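Local coordinates for putative serine phosphatase (PDB 6K4E), which probably acts as a metal-dependent PP2C-type protein phosphatase in the SiaABC threonine phosphorylation pathway that controls Pseudomonas aeruginosa biofilm formation in response to carbon availability, at residues B[94-99]-B[129-134]; B[111-116]-B[122-127]; B[144-149]-B[173-178]. All blocks are in the same frame, centred on the assembly; numbering follows the deposited sequence.

Contact 1: residues B[94-99]-B[129-134]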
ATOM      1  N   GLY B  94      -1.100  11.687  -0.823  1.00 34.18           N
ATOM      2  CA  GLY B  94      -0.538  10.914  -1.924  1.00 34.64           C
ATOM      3  C   GLY B  94       0.934  11.182  -2.139  1.00 40.26           C
ATOM      4  O   GLY B  94       1.550  10.652  -3.070  1.00 40.24           O
ATOM      5  N   ASP B  95       1.514  11.977  -1.255  1.00 35.49           N
ATOM      6  CA  ASP B  95       2.911  12.359  -1.358  1.00 35.45           C
ATOM      7  C   ASP B  95       3.725  11.622  -0.342  1.00 39.33           C
ATOM      8  O   ASP B  95       3.312  11.512   0.829  1.00 39.65           O
ATOM      9  CB  ASP B  95       3.064  13.857  -1.022  1.00 37.03           C
ATOM     10  CG  ASP B  95       2.936  14.894  -2.125  1.00 43.92           C
ATOM     11  OD1 ASP B  95       2.277  14.603  -3.149  1.00 42.73           O
ATOM     12  OD2 ASP B  95       3.372  16.042  -1.902  1.00 46.29           O
ATOM     13  N   PHE B  96       4.935  11.237  -0.738  1.00 33.43           N
ATOM     14  CA  PHE B  96       5.897  10.646   0.195  1.00 34.38           C
ATOM     15  C   PHE B  96       7.311  10.886  -0.312  1.00 39.98           C
ATOM     16  O   PHE B  96       7.508  11.592  -1.293  1.00 40.73           O
ATOM     17  CB  PHE B  96       5.591   9.161   0.559  1.00 36.49           C
ATOM     18  CG  PHE B  96       5.944   8.119  -0.481  1.00 37.53           C
ATOM     19  CD1 PHE B  96       5.182   7.980  -1.634  1.00 39.49           C
ATOM     20  CD2 PHE B  96       7.039   7.275  -0.303  1.00 36.91           C
ATOM     21  CE1 PHE B  96       5.495   6.996  -2.580  1.00 40.97           C
ATOM     22  CE2 PHE B  96       7.387   6.331  -1.283  1.00 39.21           C
ATOM     23  CZ  PHE B  96       6.606   6.182  -2.399  1.00 38.16           C
ATOM     24  N   TYR B  97       8.292  10.389   0.402  1.00 38.57           N
ATOM     25  CA  TYR B  97       9.684  10.596   0.056  1.00 37.29           C
ATOM     26  C   TYR B  97      10.481   9.379   0.459  1.00 40.11           C
ATOM     27  O   TYR B  97      10.055   8.592   1.319  1.00 37.66           O
ATOM     28  CB  TYR B  97      10.244  11.865   0.709  1.00 37.94           C
ATOM     29  CG  TYR B  97       9.917  12.022   2.177  1.00 37.40           C
ATOM     30  CD1 TYR B  97       8.689  12.527   2.584  1.00 38.54           C
ATOM     31  CD2 TYR B  97      10.879  11.772   3.158  1.00 38.03           C
ATOM     32  CE1 TYR B  97       8.397  12.728   3.934  1.00 39.30           C
ATOM     33  CE2 TYR B  97      10.596  11.970   4.516  1.00 37.75           C
ATOM     34  CZ  TYR B  97       9.350  12.436   4.893  1.00 40.96           C
ATOM     35  OH  TYR B  97       9.037  12.684   6.196  1.00 42.62           O
ATOM     36  N   VAL B  98      11.600   9.199  -0.223  1.00 35.32           N
ATOM     37  CA  VAL B  98      12.456   8.044  -0.018  1.00 35.50           C
ATOM     38  C   VAL B  98      13.859   8.530   0.308  1.00 37.65           C
ATOM     39  O   VAL B  98      14.217   9.668   0.024  1.00 34.18           O
ATOM     40  CB  VAL B  98      12.426   7.088  -1.260  1.00 39.48           C
ATOM     41  CG1 VAL B  98      11.056   6.426  -1.415  1.00 40.06           C
ATOM     42  CG2 VAL B  98      12.816   7.806  -2.559  1.00 37.66           C
ATOM     43  N   TYR B  99      14.651   7.653   0.869  1.00 35.44           N
ATOM     44  CA  TYR B  99      16.041   7.916   1.210  1.00 35.64           C
ATOM     45  C   TYR B  99      16.684   6.570   1.450  1.00 42.70           C
ATOM     46  O   TYR B  99      16.078   5.710   2.081  1.00 41.58           O
ATOM     47  CB  TYR B  99      16.149   8.751   2.493  1.00 36.90           C
ATOM     48  CG  TYR B  99      17.583   8.928   2.936  1.00 38.48           C
ATOM     49  CD1 TYR B  99      18.471   9.711   2.200  1.00 38.39           C
ATOM     50  CD2 TYR B  99      18.046   8.342   4.105  1.00 38.87           C
ATOM     51  CE1 TYR B  99      19.790   9.883   2.604  1.00 38.37           C
ATOM     52  CE2 TYR B  99      19.368   8.509   4.518  1.00 40.61           C
ATOM     53  CZ  TYR B  99      20.235   9.284   3.761  1.00 40.63           C
ATOM     54  OH  TYR B  99      21.538   9.465   4.128  1.00 41.67           O
ATOM     55  N   ALA B 129       6.727   0.173  -1.589  1.00 42.85           N
ATOM     56  CA  ALA B 129       7.137  -1.218  -1.815  1.00 43.69           C
ATOM     57  C   ALA B 129       7.720  -1.411  -3.210  1.00 47.86           C
ATOM     58  O   ALA B 129       8.759  -2.059  -3.337  1.00 47.97           O
ATOM     59  CB  ALA B 129       5.959  -2.149  -1.606  1.00 45.08           C
ATOM     60  N   ALA B 130       7.086  -0.830  -4.248  1.00 46.52           N
ATOM     61  CA  ALA B 130       7.597  -0.828  -5.634  1.00 48.15           C
ATOM     62  C   ALA B 130       8.998  -0.156  -5.712  1.00 49.72           C
ATOM     63  O   ALA B 130       9.840  -0.612  -6.478  1.00 50.47           O
ATOM     64  CB  ALA B 130       6.630  -0.085  -6.551  1.00 49.21           C
ATOM     65  N   ILE B 131       9.259   0.877  -4.902  1.00 44.69           N
ATOM     66  CA  ILE B 131      10.564   1.556  -4.916  1.00 44.93           C
ATOM     67  C   ILE B 131      11.638   0.658  -4.264  1.00 48.61           C
ATOM     68  O   ILE B 131      12.747   0.543  -4.809  1.00 47.16           O
ATOM     69  CB  ILE B 131      10.499   3.021  -4.355  1.00 47.35           C
ATOM     70  CG1 ILE B 131       9.971   3.950  -5.458  1.00 46.60           C
ATOM     71  CG2 ILE B 131      11.878   3.535  -3.842  1.00 47.97           C
ATOM     72  CD1 ILE B 131       9.569   5.323  -5.040  1.00 55.28           C
ATOM     73  N   ASP B 132      11.278  -0.042  -3.163  1.00 45.88           N
ATOM     74  CA  ASP B 132      12.158  -0.987  -2.464  1.00 46.19           C
ATOM     75  C   ASP B 132      12.561  -2.123  -3.391  1.00 49.07           C
ATOM     76  O   ASP B 132      13.740  -2.473  -3.445  1.00 47.47           O
ATOM     77  CB  ASP B 132      11.452  -1.550  -1.209  1.00 48.42           C
ATOM     78  CG  ASP B 132      11.385  -0.560  -0.065  1.00 56.11           C
ATOM     79  OD1 ASP B 132      11.457   0.665  -0.328  1.00 56.50           O
ATOM     80  OD2 ASP B 132      11.234  -0.996   1.081  1.00 57.06           O
ATOM     81  N   HIS B 133      11.587  -2.689  -4.128  1.00 47.31           N
ATOM     82  CA  HIS B 133      11.836  -3.748  -5.113  1.00 49.29           C
ATOM     83  C   HIS B 133      12.845  -3.245  -6.154  1.00 52.10           C
ATOM     84  O   HIS B 133      13.844  -3.909  -6.399  1.00 53.55           O
ATOM     85  CB  HIS B 133      10.531  -4.195  -5.808  1.00 51.56           C
ATOM     86  CG  HIS B 133      10.763  -4.977  -7.065  1.00 57.49           C
ATOM     87  ND1 HIS B 133      10.916  -6.355  -7.043  1.00 61.59           N
ATOM     88  CD2 HIS B 133      10.905  -4.542  -8.343  1.00 60.53           C
ATOM     89  CE1 HIS B 133      11.134  -6.714  -8.301  1.00 61.98           C
ATOM     90  NE2 HIS B 133      11.144  -5.657  -9.118  1.00 61.58           N
ATOM     91  N   ALA B 134      12.572  -2.075  -6.756  1.00 46.87           N
ATOM     92  CA  ALA B 134      13.412  -1.458  -7.782  1.00 45.91           C
ATOM     93  C   ALA B 134      14.848  -1.228  -7.297  1.00 48.77           C
ATOM     94  O   ALA B 134      15.773  -1.605  -8.014  1.00 49.12           O
ATOM     95  CB  ALA B 134      12.781  -0.162  -8.264  1.00 45.39           C
TER

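Contact 2: residues B[111-116]-B[122-127]. With MG (magnesium ion), chain G; MG (magnesium ion), chain F.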
ATOM      1  N   VAL B 111       7.836  11.634  -4.201  1.00 38.70           N
ATOM      2  CA  VAL B 111       6.862  10.971  -5.077  1.00 38.54           C
ATOM      3  C   VAL B 111       5.512  11.611  -4.819  1.00 41.85           C
ATOM      4  O   VAL B 111       5.172  11.850  -3.670  1.00 41.34           O
ATOM      5  CB  VAL B 111       6.790   9.410  -4.860  1.00 40.23           C
ATOM      6  CG1 VAL B 111       5.813   8.771  -5.829  1.00 40.13           C
ATOM      7  CG2 VAL B 111       8.155   8.733  -4.983  1.00 39.80           C
ATOM      8  N   ASP B 112       4.741  11.870  -5.881  1.00 36.92           N
ATOM      9  CA  ASP B 112       3.378  12.396  -5.768  1.00 35.11           C
ATOM     10  C   ASP B 112       2.547  11.399  -6.537  1.00 40.65           C
ATOM     11  O   ASP B 112       2.654  11.348  -7.769  1.00 40.58           O
ATOM     12  CB  ASP B 112       3.268  13.818  -6.390  1.00 36.07           C
ATOM     13  CG  ASP B 112       1.878  14.456  -6.327  1.00 40.74           C
ATOM     14  OD1 ASP B 112       0.923  13.762  -5.914  1.00 41.00           O
ATOM     15  OD2 ASP B 112       1.759  15.684  -6.628  1.00 43.56           O
ATOM     16  N   CYS B 113       1.808  10.522  -5.803  1.00 37.65           N
ATOM     17  CA  CYS B 113       0.925   9.499  -6.366  1.00 39.15           C
ATOM     18  C   CYS B 113      -0.386  10.136  -6.769  1.00 42.27           C
ATOM     19  O   CYS B 113      -0.798  11.092  -6.129  1.00 41.28           O
ATOM     20  CB  CYS B 113       0.679   8.386  -5.352  1.00 40.27           C
ATOM     21  SG  CYS B 113       2.163   7.499  -4.841  1.00 44.43           S
ATOM     22  N   ALA B 114      -1.096   9.540  -7.734  1.00 40.38           N
ATOM     23  CA  ALA B 114      -2.408  10.018  -8.182  1.00 40.79           C
ATOM     24  C   ALA B 114      -3.343  10.202  -6.996  1.00 45.88           C
ATOM     25  O   ALA B 114      -3.426   9.330  -6.134  1.00 50.01           O
ATOM     26  CB  ALA B 114      -3.004   9.049  -9.173  1.00 42.14           C
ATOM     27  N   GLY B 115      -3.956  11.364  -6.916  1.00 40.79           N
ATOM     28  CA  GLY B 115      -4.874  11.698  -5.838  1.00 41.55           C
ATOM     29  C   GLY B 115      -4.224  12.194  -4.560  1.00 45.71           C
ATOM     30  O   GLY B 115      -3.004  12.396  -4.472  1.00 45.22           O
ATOM     31  N   HIS B 116      -5.060  12.442  -3.579  1.00 42.73           N
ATOM     32  CA  HIS B 116      -4.662  12.856  -2.248  1.00 43.82           C
ATOM     33  C   HIS B 116      -5.645  12.122  -1.328  1.00 47.69           C
ATOM     34  O   HIS B 116      -6.412  11.298  -1.825  1.00 47.21           O
ATOM     35  CB  HIS B 116      -4.726  14.387  -2.095  1.00 45.76           C
ATOM     36  CG  HIS B 116      -6.041  14.967  -2.492  1.00 51.58           C
ATOM     37  ND1 HIS B 116      -7.116  14.944  -1.616  1.00 54.97           N
ATOM     38  CD2 HIS B 116      -6.447  15.527  -3.653  1.00 55.33           C
ATOM     39  CE1 HIS B 116      -8.126  15.495  -2.262  1.00 56.21           C
ATOM     40  NE2 HIS B 116      -7.774  15.859  -3.491  1.00 56.50           N
ATOM     41  N   LEU B 122      -3.177   5.077  -0.268  1.00 36.72           N
ATOM     42  CA  LEU B 122      -3.119   3.682  -0.719  1.00 36.84           C
ATOM     43  C   LEU B 122      -2.022   3.493  -1.772  1.00 40.21           C
ATOM     44  O   LEU B 122      -1.277   2.509  -1.736  1.00 38.65           O
ATOM     45  CB  LEU B 122      -4.478   3.206  -1.292  1.00 37.01           C
ATOM     46  CG  LEU B 122      -5.643   3.034  -0.328  1.00 41.72           C
ATOM     47  CD1 LEU B 122      -6.871   2.481  -1.069  1.00 42.58           C
ATOM     48  CD2 LEU B 122      -5.291   2.102   0.822  1.00 43.60           C
ATOM     49  N   MET B 123      -1.931   4.449  -2.712  1.00 37.43           N
ATOM     50  CA  MET B 123      -0.945   4.491  -3.790  1.00 36.67           C
ATOM     51  C   MET B 123       0.482   4.581  -3.226  1.00 38.58           C
ATOM     52  O   MET B 123       1.382   3.935  -3.735  1.00 38.59           O
ATOM     53  CB  MET B 123      -1.242   5.687  -4.716  1.00 39.36           C
ATOM     54  CG  MET B 123      -2.469   5.495  -5.619  1.00 46.28           C
ATOM     55  SD  MET B 123      -2.364   4.055  -6.733  1.00 53.43           S
ATOM     56  CE  MET B 123      -1.132   4.595  -7.808  1.00 51.05           C
ATOM     57  N   THR B 124       0.653   5.371  -2.170  1.00 33.72           N
ATOM     58  CA  THR B 124       1.870   5.658  -1.424  1.00 33.52           C
ATOM     59  C   THR B 124       2.452   4.342  -0.827  1.00 38.46           C
ATOM     60  O   THR B 124       3.672   4.151  -0.836  1.00 39.32           O
ATOM     61  CB  THR B 124       1.485   6.793  -0.441  1.00 36.29           C
ATOM     62  OG1 THR B 124       2.265   7.948  -0.637  1.00 42.72           O
ATOM     63  CG2 THR B 124       1.481   6.404   0.958  1.00 20.20           C
ATOM     64  N   MET B 125       1.589   3.424  -0.358  1.00 35.84           N
ATOM     65  CA  MET B 125       2.012   2.127   0.214  1.00 35.65           C
ATOM     66  C   MET B 125       2.556   1.246  -0.917  1.00 40.45           C
ATOM     67  O   MET B 125       3.656   0.717  -0.808  1.00 40.44           O
ATOM     68  CB  MET B 125       0.865   1.397   0.955  1.00 37.85           C
ATOM     69  CG  MET B 125       0.202   2.183   2.058  1.00 41.43           C
ATOM     70  SD  MET B 125       1.319   2.454   3.467  1.00 46.65           S
ATOM     71  CE  MET B 125       1.295   4.186   3.531  1.00 41.05           C
ATOM     72  N   LEU B 126       1.813   1.152  -2.012  1.00 37.64           N
ATOM     73  CA  LEU B 126       2.202   0.384  -3.191  1.00 38.24           C
ATOM     74  C   LEU B 126       3.505   0.909  -3.776  1.00 44.43           C
ATOM     75  O   LEU B 126       4.421   0.114  -3.999  1.00 46.33           O
ATOM     76  CB  LEU B 126       1.084   0.400  -4.241  1.00 38.55           C
ATOM     77  CG  LEU B 126      -0.197  -0.345  -3.876  1.00 43.20           C
ATOM     78  CD1 LEU B 126      -1.296  -0.068  -4.907  1.00 43.93           C
ATOM     79  CD2 LEU B 126       0.052  -1.853  -3.785  1.00 45.69           C
ATOM     80  N   ALA B 127       3.618   2.253  -3.957  1.00 39.78           N
ATOM     81  CA  ALA B 127       4.805   2.894  -4.510  1.00 38.36           C
ATOM     82  C   ALA B 127       6.036   2.740  -3.611  1.00 44.47           C
ATOM     83  O   ALA B 127       7.129   2.544  -4.128  1.00 44.36           O
ATOM     84  CB  ALA B 127       4.532   4.354  -4.795  1.00 37.87           C
TER
HETATM   85 MG    MG G 702      -1.253  13.388  -5.525  1.00 31.62          MG
HETATM   86 MG    MG F 701       0.201  17.002  -5.991  1.00 49.73          MG
HETATM   87  O   HOH W   1       1.507  17.097  -4.128  1.00 34.46           O
HETATM   88  O   HOH W   2      -1.307  15.663  -5.372  1.00 35.59           O
HETATM   89  O   HOH W   3      -0.752  16.715  -7.800  1.00 30.15           O
HETATM   90  O   HOH W   4      -0.525  13.866  -3.531  1.00 37.23           O
HETATM   91  O   HOH W   5      -1.197  13.774  -7.541  1.00 36.07           O

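Contact 3: residues B[144-149]-B[173-178]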
ATOM      1  N   ALA B 144      17.172   6.701 -13.128  1.00 47.32           N
ATOM      2  CA  ALA B 144      16.372   6.337 -14.309  1.00 46.43           C
ATOM      3  C   ALA B 144      15.986   4.866 -14.306  1.00 49.19           C
ATOM      4  O   ALA B 144      14.836   4.577 -14.622  1.00 48.62           O
ATOM      5  CB  ALA B 144      17.092   6.695 -15.595  1.00 47.19           C
ATOM      6  N   ALA B 145      16.916   3.944 -13.927  1.00 46.34           N
ATOM      7  CA  ALA B 145      16.620   2.492 -13.844  1.00 47.32           C
ATOM      8  C   ALA B 145      15.619   2.177 -12.727  1.00 49.99           C
ATOM      9  O   ALA B 145      14.744   1.340 -12.923  1.00 48.46           O
ATOM     10  CB  ALA B 145      17.891   1.691 -13.638  1.00 48.91           C
ATOM     11  N   ILE B 146      15.732   2.895 -11.570  1.00 45.99           N
ATOM     12  CA  ILE B 146      14.853   2.755 -10.413  1.00 44.88           C
ATOM     13  C   ILE B 146      13.428   3.135 -10.821  1.00 49.31           C
ATOM     14  O   ILE B 146      12.500   2.422 -10.492  1.00 51.12           O
ATOM     15  CB  ILE B 146      15.387   3.558  -9.170  1.00 46.97           C
ATOM     16  CG1 ILE B 146      16.755   3.000  -8.686  1.00 48.26           C
ATOM     17  CG2 ILE B 146      14.383   3.519  -7.992  1.00 44.58           C
ATOM     18  CD1 ILE B 146      17.579   3.961  -7.863  1.00 51.80           C
ATOM     19  N   LEU B 147      13.262   4.242 -11.546  1.00 45.86           N
ATOM     20  CA  LEU B 147      11.965   4.741 -12.018  1.00 44.86           C
ATOM     21  C   LEU B 147      11.300   3.795 -13.001  1.00 50.94           C
ATOM     22  O   LEU B 147      10.092   3.599 -12.907  1.00 50.83           O
ATOM     23  CB  LEU B 147      12.090   6.157 -12.616  1.00 44.26           C
ATOM     24  CG  LEU B 147      12.435   7.299 -11.657  1.00 47.23           C
ATOM     25  CD1 LEU B 147      12.429   8.598 -12.382  1.00 47.22           C
ATOM     26  CD2 LEU B 147      11.453   7.390 -10.516  1.00 48.99           C
ATOM     27  N   GLY B 148      12.096   3.204 -13.906  1.00 49.26           N
ATOM     28  CA  GLY B 148      11.650   2.233 -14.902  1.00 49.43           C
ATOM     29  C   GLY B 148      11.118   0.981 -14.235  1.00 54.17           C
ATOM     30  O   GLY B 148      10.006   0.538 -14.529  1.00 52.50           O
ATOM     31  N   GLU B 149      11.903   0.446 -13.286  1.00 51.68           N
ATOM     32  CA  GLU B 149      11.583  -0.724 -12.485  1.00 51.29           C
ATOM     33  C   GLU B 149      10.394  -0.462 -11.549  1.00 52.49           C
ATOM     34  O   GLU B 149       9.604  -1.387 -11.340  1.00 50.65           O
ATOM     35  CB  GLU B 149      12.818  -1.187 -11.696  1.00 53.18           C
ATOM     36  CG  GLU B 149      13.732  -2.135 -12.461  1.00 67.78           C
ATOM     37  CD  GLU B 149      13.120  -3.461 -12.892  1.00 85.68           C
ATOM     38  OE1 GLU B 149      12.401  -4.086 -12.079  1.00 75.57           O
ATOM     39  OE2 GLU B 149      13.374  -3.877 -14.045  1.00 81.67           O
ATOM     40  N   ALA B 173       7.575  11.564  -9.758  1.00 42.30           N
ATOM     41  CA  ALA B 173       8.722  11.251  -8.910  1.00 40.72           C
ATOM     42  C   ALA B 173       9.980  11.929  -9.383  1.00 43.14           C
ATOM     43  O   ALA B 173      10.170  12.131 -10.575  1.00 43.62           O
ATOM     44  CB  ALA B 173       8.945   9.745  -8.786  1.00 41.12           C
ATOM     45  N   GLY B 174      10.792  12.339  -8.427  1.00 38.39           N
ATOM     46  CA  GLY B 174      12.089  12.944  -8.667  1.00 38.63           C
ATOM     47  C   GLY B 174      13.041  12.161  -7.798  1.00 44.38           C
ATOM     48  O   GLY B 174      12.843  12.112  -6.586  1.00 43.21           O
ATOM     49  N   LEU B 175      14.002  11.472  -8.408  1.00 42.63           N
ATOM     50  CA  LEU B 175      14.979  10.642  -7.708  1.00 43.92           C
ATOM     51  C   LEU B 175      16.369  11.111  -7.992  1.00 46.02           C
ATOM     52  O   LEU B 175      16.715  11.320  -9.145  1.00 46.87           O
ATOM     53  CB  LEU B 175      14.882   9.188  -8.174  1.00 45.79           C
ATOM     54  CG  LEU B 175      13.964   8.267  -7.433  1.00 52.41           C
ATOM     55  CD1 LEU B 175      14.003   6.945  -8.074  1.00 54.05           C
ATOM     56  CD2 LEU B 175      14.397   8.101  -5.978  1.00 56.73           C
ATOM     57  N   VAL B 176      17.196  11.196  -6.958  1.00 41.68           N
ATOM     58  CA  VAL B 176      18.569  11.663  -7.085  1.00 40.47           C
ATOM     59  C   VAL B 176      19.568  10.700  -6.434  1.00 45.53           C
ATOM     60  O   VAL B 176      19.418  10.364  -5.260  1.00 45.87           O
ATOM     61  CB  VAL B 176      18.688  13.089  -6.472  1.00 41.98           C
ATOM     62  CG1 VAL B 176      20.129  13.574  -6.447  1.00 41.82           C
ATOM     63  CG2 VAL B 176      17.794  14.107  -7.190  1.00 41.05           C
ATOM     64  N   TRP B 177      20.623  10.326  -7.166  1.00 41.83           N
ATOM     65  CA  TRP B 177      21.727   9.587  -6.574  1.00 42.53           C
ATOM     66  C   TRP B 177      22.859  10.623  -6.367  1.00 44.98           C
ATOM     67  O   TRP B 177      23.378  11.167  -7.341  1.00 43.20           O
ATOM     68  CB  TRP B 177      22.200   8.385  -7.438  1.00 42.51           C
ATOM     69  CG  TRP B 177      23.570   7.908  -7.051  1.00 44.40           C
ATOM     70  CD1 TRP B 177      24.719   8.097  -7.753  1.00 48.34           C
ATOM     71  CD2 TRP B 177      23.951   7.263  -5.824  1.00 44.56           C
ATOM     72  NE1 TRP B 177      25.784   7.555  -7.071  1.00 48.83           N
ATOM     73  CE2 TRP B 177      25.349   7.073  -5.867  1.00 49.32           C
ATOM     74  CE3 TRP B 177      23.239   6.766  -4.716  1.00 45.62           C
ATOM     75  CZ2 TRP B 177      26.058   6.473  -4.819  1.00 48.95           C
ATOM     76  CZ3 TRP B 177      23.939   6.146  -3.695  1.00 47.36           C
ATOM     77  CH2 TRP B 177      25.333   6.013  -3.748  1.00 48.82           C
ATOM     78  N   VAL B 178      23.175  10.939  -5.100  1.00 41.30           N
ATOM     79  CA  VAL B 178      24.245  11.870  -4.722  1.00 40.23           C
ATOM     80  C   VAL B 178      25.488  11.039  -4.519  1.00 44.88           C
ATOM     81  O   VAL B 178      25.583  10.325  -3.528  1.00 45.04           O
ATOM     82  CB  VAL B 178      23.904  12.683  -3.444  1.00 42.31           C
ATOM     83  CG1 VAL B 178      25.062  13.596  -3.016  1.00 41.33           C
ATOM     84  CG2 VAL B 178      22.625  13.479  -3.637  1.00 41.19           C
TER

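Contact 1: residues B[94-99]-B[129-134]
I131 holds CG1 anti to its carbonyl carbon (chi1 -80°) and keeps the chain extended beyond it (chi2 168°), which sends CD1 out from the helix beside the CG2 branch, so that one residue offers two methyls to F96 and V98. F96 carries CG between the backbone N and the carbonyl carbon (chi1 77°); this rotamer lays the ring toward the helix, where its CZ end meets I131 from the opposite direction. This is helix-on-sheet packing in the alpha-beta-beta-alpha sandwich of the PP2C fold: helix 117-138 lies across a sheet in which 95-101 is the end strand within the chain. The nearest CA pair, V98 and I131, is still 8.3 Å apart; across the two segments F96, V98 and I131, all buried, make the contact. Alternation along the strand sorts the rest. F96 and V98 face the helix, whereas Y97 points away from it, sets its ring edge-to-face with W86 and hydrogen-bonds D71 through OH. The F96 side chain also rests on T124, A127 and R128 of the same helix. A129, turned away from the strand, packs on A129 of the second subunit. CZ of F96 stands 4.1 Å from I131 CD1, oblique to the ring, and V98 CG1 lies 3.9 Å from I131 CG2.

Contact 2: residues B[111-116]-B[122-127]
C113 and M123 form the closest backbone pair, their CA atoms 5.9 Å apart, where strand 105-113 runs out into a loop and the chain comes back as helix 117-138. The short axes approach to 8.4 Å with their directions 130° apart, a strand-turn-helix arrangement that carries metal ligands at the strand end (D112, C113) and in the turn (G115). C113 sends its side chain toward the helix. Its CB presses on M123 CB at 3.4 Å, tighter than ordinary van der Waals contact, and with SG anti to the carbonyl carbon (chi1 -61°) the sulfur settles over the helix backbone, 3.7 Å from T124 N and 3.9 Å from A127 CB. M123, bent at chi2 and chi3, also brings CG up to the carbonyl O of A114. D112 points the other way, and its carboxylate bridges two magnesium ions. OD1 binds one at 2.2 Å; that ion also takes C113 O at 2.4 Å, G115 O at 2.3 Å and three waters. OD2 binds the second ion, whose shell holds three waters and is completed by D238 and D291, and one water is shared by both ions. C113 thus binds metal through its carbonyl while its side chain packs on the helix, an arrangement consistent with the dinuclear centre of PP2C phosphatases. Strand 105-113 runs between strands 95-101 and 171-179, and from these F96 and M171 both touch A127; M154 of helix 143-157 lies against M123, and I64 of the second subunit also packs on M123.

Contact 3: residues B[144-149]-B[173-178]
L175 meets I146 and L147 of the helix chiefly through one methyl, CD1, and the whole contact is apolar. L147 and L175 lie alongside one another, pointing opposite ways, L147 CD2 coming to 3.6 Å from L175 CD1. The same CD2 touches A173 CB at 3.9 Å, so this branch of L147 spans two strand residues that both face the helix, with G174 between them. I146 stands roughly perpendicular to L175. It places CG2 anti to its backbone N (chi1 -64° to CG1), and this methyl comes within 3.4 Å of L175 CD1, closer than carbons usually pack. L175 has a first torsion of -91°, well off a staggered position, which is consistent with some strain at this tight spot.

The backbones stay well apart: the nearest CA atoms, of L147 and L175, are 7.9 Å from each other, and the short axes pass at 9.0 Å with directions 142° apart. Here helix 143-157 packs on the central strand of an antiparallel five-stranded sheet, one of the two in the PP2C-type sandwich. Strand 171-179 is bonded along both edges, A173, L175 and W177 to A190, A188 and A186, and G174 and V176 to V110 and I108. L107 of strand 105-113 touches both I146 and L175, while A188 of strand 184-190 lies against L147.

Polar links run beside the apolar patch. I146 O accepts a hydrogen bond from T150 OG1 further along its own helix, and A144 N donates one to N222 OD1. W177 starts toward the helix, but its indole swings off and gives D179 OD2 a weak hydrogen bond through NE1.

In the fold
From the N terminus, strand 95-101 enters the sheet first and contact 1 ties it to helix 117-138, closing a loop that takes in strand 105-113 and the start of that helix. Contact 2 closes a much shorter loop wholly within this one, joining the metal-bearing end of strand 105-113 to the same helix. Only after contact 1 has closed does contact 3 open, carrying the chain from helix 143-157 to strand 171-179, in series with the others. The three strands are consecutive neighbours in one sheet and the two helices cover it together: A134 packs on I146 and E149, V98 touches L175, and V111 reaches A173.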